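PDB 6MU0: probable ribose-5-phosphate isomerase B, which probably catalyses the interconversion of ribulose 5-phosphate and ribose 5-phosphate in the non-oxidative stage of the pentose phosphate pathway. Local coordinates for residues T103-R108 and V132-K137. Numbering follows the deposited sequence.
Sequences TAALAR and VDDFLK
Arg108 and Phe135 both set CG anti to the backbone N, and a bend at chi2 of Arg108 (87°) then carries its chain across the phenyl ring. The evidence for a CH-pi contact is direct: CD of Arg108 lies 4.0 Å from the centroid of the Phe135 ring, over one face and displaced toward the rim. The cation-pi geometry is poorer, since CZ of Arg108 is 5.4 Å from that centroid, which allows at most a weak attraction. In the conformer described, one of two modelled for Arg108, the guanidinium is anchored by its edge. NH2 of Arg108 donates to the carbonyl O of Phe135 at 2.9 Å, with an N-H...O angle of 153° and the acceptor near the guanidinium plane. A second, weak bond runs from NH2 of Arg108 to O of Leu136 at 3.3 Å. Phe135 thus meets this conformer twice, by its ring and by its carbonyl near the C-terminal end of helix 125-137. At the ring edge, CE1 of Phe135 meets CB of Ala107 at 4.0 Å. Further toward the N-termini, CB of Ala104 abuts CB of Asp134, and a water accepts from N of Ala105 (2.9 Å) and donates to OD2 of Asp134 (2.8 Å). With Ala104 and Ala107 turned toward helix 125-137, the axes approach to 7.5 Å, crossing at -31° with both helices running in roughly the same direction. Helices 101-109 and 125-137 follow the neighbouring parallel strands 95-97 and 115-117 of the Rossmann-like alpha/beta fold of the LacAB/RpiB family. Phe135 also packs on Leu116 of strand 115-117, Arg108 and Leu136 reach Leu72 of strand 72-75, and Leu136 touches Leu32 of helix 22-34.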
ATOM      1  N   THR A 103     -11.453   3.313   8.420  1.00 13.76           N
ATOM      2  CA  THR A 103     -11.588   3.317   6.970  1.00 12.27           C
ATOM      3  C   THR A 103     -10.763   2.232   6.285  1.00 11.21           C
ATOM      4  O   THR A 103     -10.755   2.180   5.054  1.00 10.92           O
ATOM      5  CB  THR A 103     -11.271   4.697   6.361  1.00 12.15           C
ATOM      6  OG1 THR A 103      -9.879   5.000   6.524  1.00 11.88           O
ATOM      7  CG2 THR A 103     -12.106   5.792   7.012  1.00 13.55           C
ATOM      8  N   ALA A 104     -10.083   1.353   7.041  1.00 10.45           N
ATOM      9  CA  ALA A 104      -9.130   0.430   6.426  1.00 10.15           C
ATOM     10  C   ALA A 104      -9.820  -0.587   5.523  1.00 10.06           C
ATOM     11  O   ALA A 104      -9.394  -0.802   4.383  1.00 10.40           O
ATOM     12  CB  ALA A 104      -8.280  -0.267   7.490  1.00 11.16           C
ATOM     13  N   ALA A 105     -10.862  -1.254   6.027  1.00 10.44           N
ATOM     14  CA  ALA A 105     -11.555  -2.239   5.205  1.00 10.68           C
ATOM     15  C   ALA A 105     -12.174  -1.598   3.971  1.00 10.41           C
ATOM     16  O   ALA A 105     -12.168  -2.198   2.890  1.00  9.93           O
ATOM     17  CB  ALA A 105     -12.618  -2.959   6.034  1.00 12.85           C
ATOM     18  N   LEU A 106     -12.713  -0.381   4.112  1.00 10.12           N
ATOM     19  CA  LEU A 106     -13.378   0.285   2.995  1.00  9.32           C
ATOM     20  C   LEU A 106     -12.433   0.516   1.826  1.00  8.74           C
ATOM     21  O   LEU A 106     -12.869   0.509   0.669  1.00  8.89           O
ATOM     22  CB  LEU A 106     -13.984   1.613   3.439  1.00  9.90           C
ATOM     23  CG  LEU A 106     -15.304   1.491   4.191  1.00 10.92           C
ATOM     24  CD1 LEU A 106     -15.629   2.801   4.885  1.00 11.84           C
ATOM     25  CD2 LEU A 106     -16.435   1.087   3.245  1.00 11.63           C
ATOM     26  N   ALA A 107     -11.143   0.736   2.102  1.00  9.03           N
ATOM     27  CA  ALA A 107     -10.184   0.951   1.023  1.00  9.22           C
ATOM     28  C   ALA A 107     -10.131  -0.247   0.089  1.00  9.99           C
ATOM     29  O   ALA A 107      -9.886  -0.088  -1.111  1.00 10.96           O
ATOM     30  CB  ALA A 107      -8.798   1.227   1.600  1.00 10.18           C
ATOM     31  N   ARG A 108     -10.342  -1.448   0.621  1.00 10.31           N
ATOM     32  CA  ARG A 108     -10.447  -2.658  -0.182  0.65 11.29           C
ATOM     33  C   ARG A 108     -11.873  -2.855  -0.699  1.00 10.62           C
ATOM     34  O   ARG A 108     -12.085  -3.090  -1.892  1.00 11.75           O
ATOM     35  CB  ARG A 108     -10.038  -3.849   0.691  0.65 13.17           C
ATOM     36  CG  ARG A 108      -9.488  -5.035  -0.063  0.65 14.57           C
ATOM     37  CD  ARG A 108      -7.990  -4.910  -0.291  0.65 15.68           C
ATOM     38  NE  ARG A 108      -7.500  -6.014  -1.106  0.65 15.43           N
ATOM     39  CZ  ARG A 108      -7.131  -7.198  -0.626  0.65 15.63           C
ATOM     40  NH1 ARG A 108      -6.704  -8.140  -1.453  0.65 17.41           N
ATOM     41  NH2 ARG A 108      -7.190  -7.446   0.678  0.65 14.93           N
ATOM     42  N   VAL A 132      -3.319  -2.467   8.552  1.00  8.81           N
ATOM     43  CA  VAL A 132      -2.805  -3.493   7.645  1.00  9.03           C
ATOM     44  C   VAL A 132      -3.649  -4.756   7.731  1.00  9.49           C
ATOM     45  O   VAL A 132      -4.069  -5.316   6.711  1.00 10.33           O
ATOM     46  CB  VAL A 132      -1.321  -3.774   7.947  1.00  9.48           C
ATOM     47  CG1 VAL A 132      -0.844  -4.997   7.184  1.00 10.90           C
ATOM     48  CG2 VAL A 132      -0.457  -2.574   7.586  1.00  9.90           C
ATOM     49  N   ASP A 133      -3.911  -5.229   8.951  1.00  9.66           N
ATOM     50  CA  ASP A 133      -4.652  -6.479   9.104  1.00 10.85           C
ATOM     51  C   ASP A 133      -6.050  -6.377   8.504  1.00 11.22           C
ATOM     52  O   ASP A 133      -6.509  -7.301   7.820  1.00 12.00           O
ATOM     53  CB  ASP A 133      -4.739  -6.871  10.581  1.00 11.62           C
ATOM     54  CG  ASP A 133      -3.442  -7.468  11.125  1.00 12.68           C
ATOM     55  OD1 ASP A 133      -2.531  -7.805  10.336  1.00 14.12           O
ATOM     56  OD2 ASP A 133      -3.349  -7.603  12.362  1.00 14.03           O
ATOM     57  N   ASP A 134      -6.750  -5.266   8.754  1.00 11.00           N
ATOM     58  CA  ASP A 134      -8.115  -5.147   8.248  1.00 13.17           C
ATOM     59  C   ASP A 134      -8.136  -4.955   6.737  1.00 13.57           C
ATOM     60  O   ASP A 134      -9.041  -5.451   6.056  1.00 16.13           O
ATOM     61  CB  ASP A 134      -8.869  -4.029   8.967  1.00 17.51           C
ATOM     62  CG  ASP A 134     -10.130  -4.534   9.656  1.00 22.94           C
ATOM     63  OD1 ASP A 134     -10.243  -5.761   9.881  1.00 25.53           O
ATOM     64  OD2 ASP A 134     -11.022  -3.714   9.957  1.00 26.35           O
ATOM     65  N   PHE A 135      -7.145  -4.242   6.198  1.00 12.74           N
ATOM     66  CA  PHE A 135      -7.026  -4.092   4.752  1.00 13.34           C
ATOM     67  C   PHE A 135      -6.826  -5.444   4.078  1.00 13.28           C
ATOM     68  O   PHE A 135      -7.469  -5.743   3.065  1.00 14.72           O
ATOM     69  CB  PHE A 135      -5.855  -3.154   4.459  1.00 13.49           C
ATOM     70  CG  PHE A 135      -5.614  -2.900   2.998  1.00 13.63           C
ATOM     71  CD1 PHE A 135      -6.313  -1.908   2.335  1.00 14.82           C
ATOM     72  CD2 PHE A 135      -4.660  -3.621   2.297  1.00 13.96           C
ATOM     73  CE1 PHE A 135      -6.079  -1.646   1.002  1.00 15.85           C
ATOM     74  CE2 PHE A 135      -4.425  -3.369   0.958  1.00 14.90           C
ATOM     75  CZ  PHE A 135      -5.138  -2.381   0.311  1.00 15.71           C
ATOM     76  N   LEU A 136      -5.962  -6.288   4.648  1.00 13.11           N
ATOM     77  CA  LEU A 136      -5.686  -7.587   4.043  1.00 13.72           C
ATOM     78  C   LEU A 136      -6.851  -8.556   4.206  1.00 14.13           C
ATOM     79  O   LEU A 136      -7.080  -9.397   3.329  1.00 16.89           O
ATOM     80  CB  LEU A 136      -4.412  -8.183   4.641  1.00 13.35           C
ATOM     81  CG  LEU A 136      -3.135  -7.428   4.280  1.00 14.73           C
ATOM     82  CD1 LEU A 136      -1.952  -7.998   5.017  1.00 15.11           C
ATOM     83  CD2 LEU A 136      -2.903  -7.481   2.782  1.00 16.66           C
ATOM     84  N   LYS A 137      -7.588  -8.460   5.314  1.00 14.16           N
ATOM     85  CA  LYS A 137      -8.717  -9.352   5.558  1.00 16.32           C
ATOM     86  C   LYS A 137      -9.936  -8.991   4.717  1.00 17.22           C
ATOM     87  O   LYS A 137     -10.738  -9.872   4.389  1.00 18.13           O
ATOM     88  CB  LYS A 137      -9.080  -9.311   7.045  1.00 19.31           C
ATOM     89  CG  LYS A 137     -10.146 -10.305   7.475  1.00 24.04           C
ATOM     90  CD  LYS A 137     -10.397 -10.212   8.974  1.00 28.06           C
ATOM     91  CE  LYS A 137     -11.445 -11.218   9.427  1.00 31.09           C
ATOM     92  NZ  LYS A 137     -11.691 -11.137  10.894  1.00 33.54           N
TER
HETATM   93  O   HOH W   1     -11.739  -1.295   8.827  1.00 17.30           O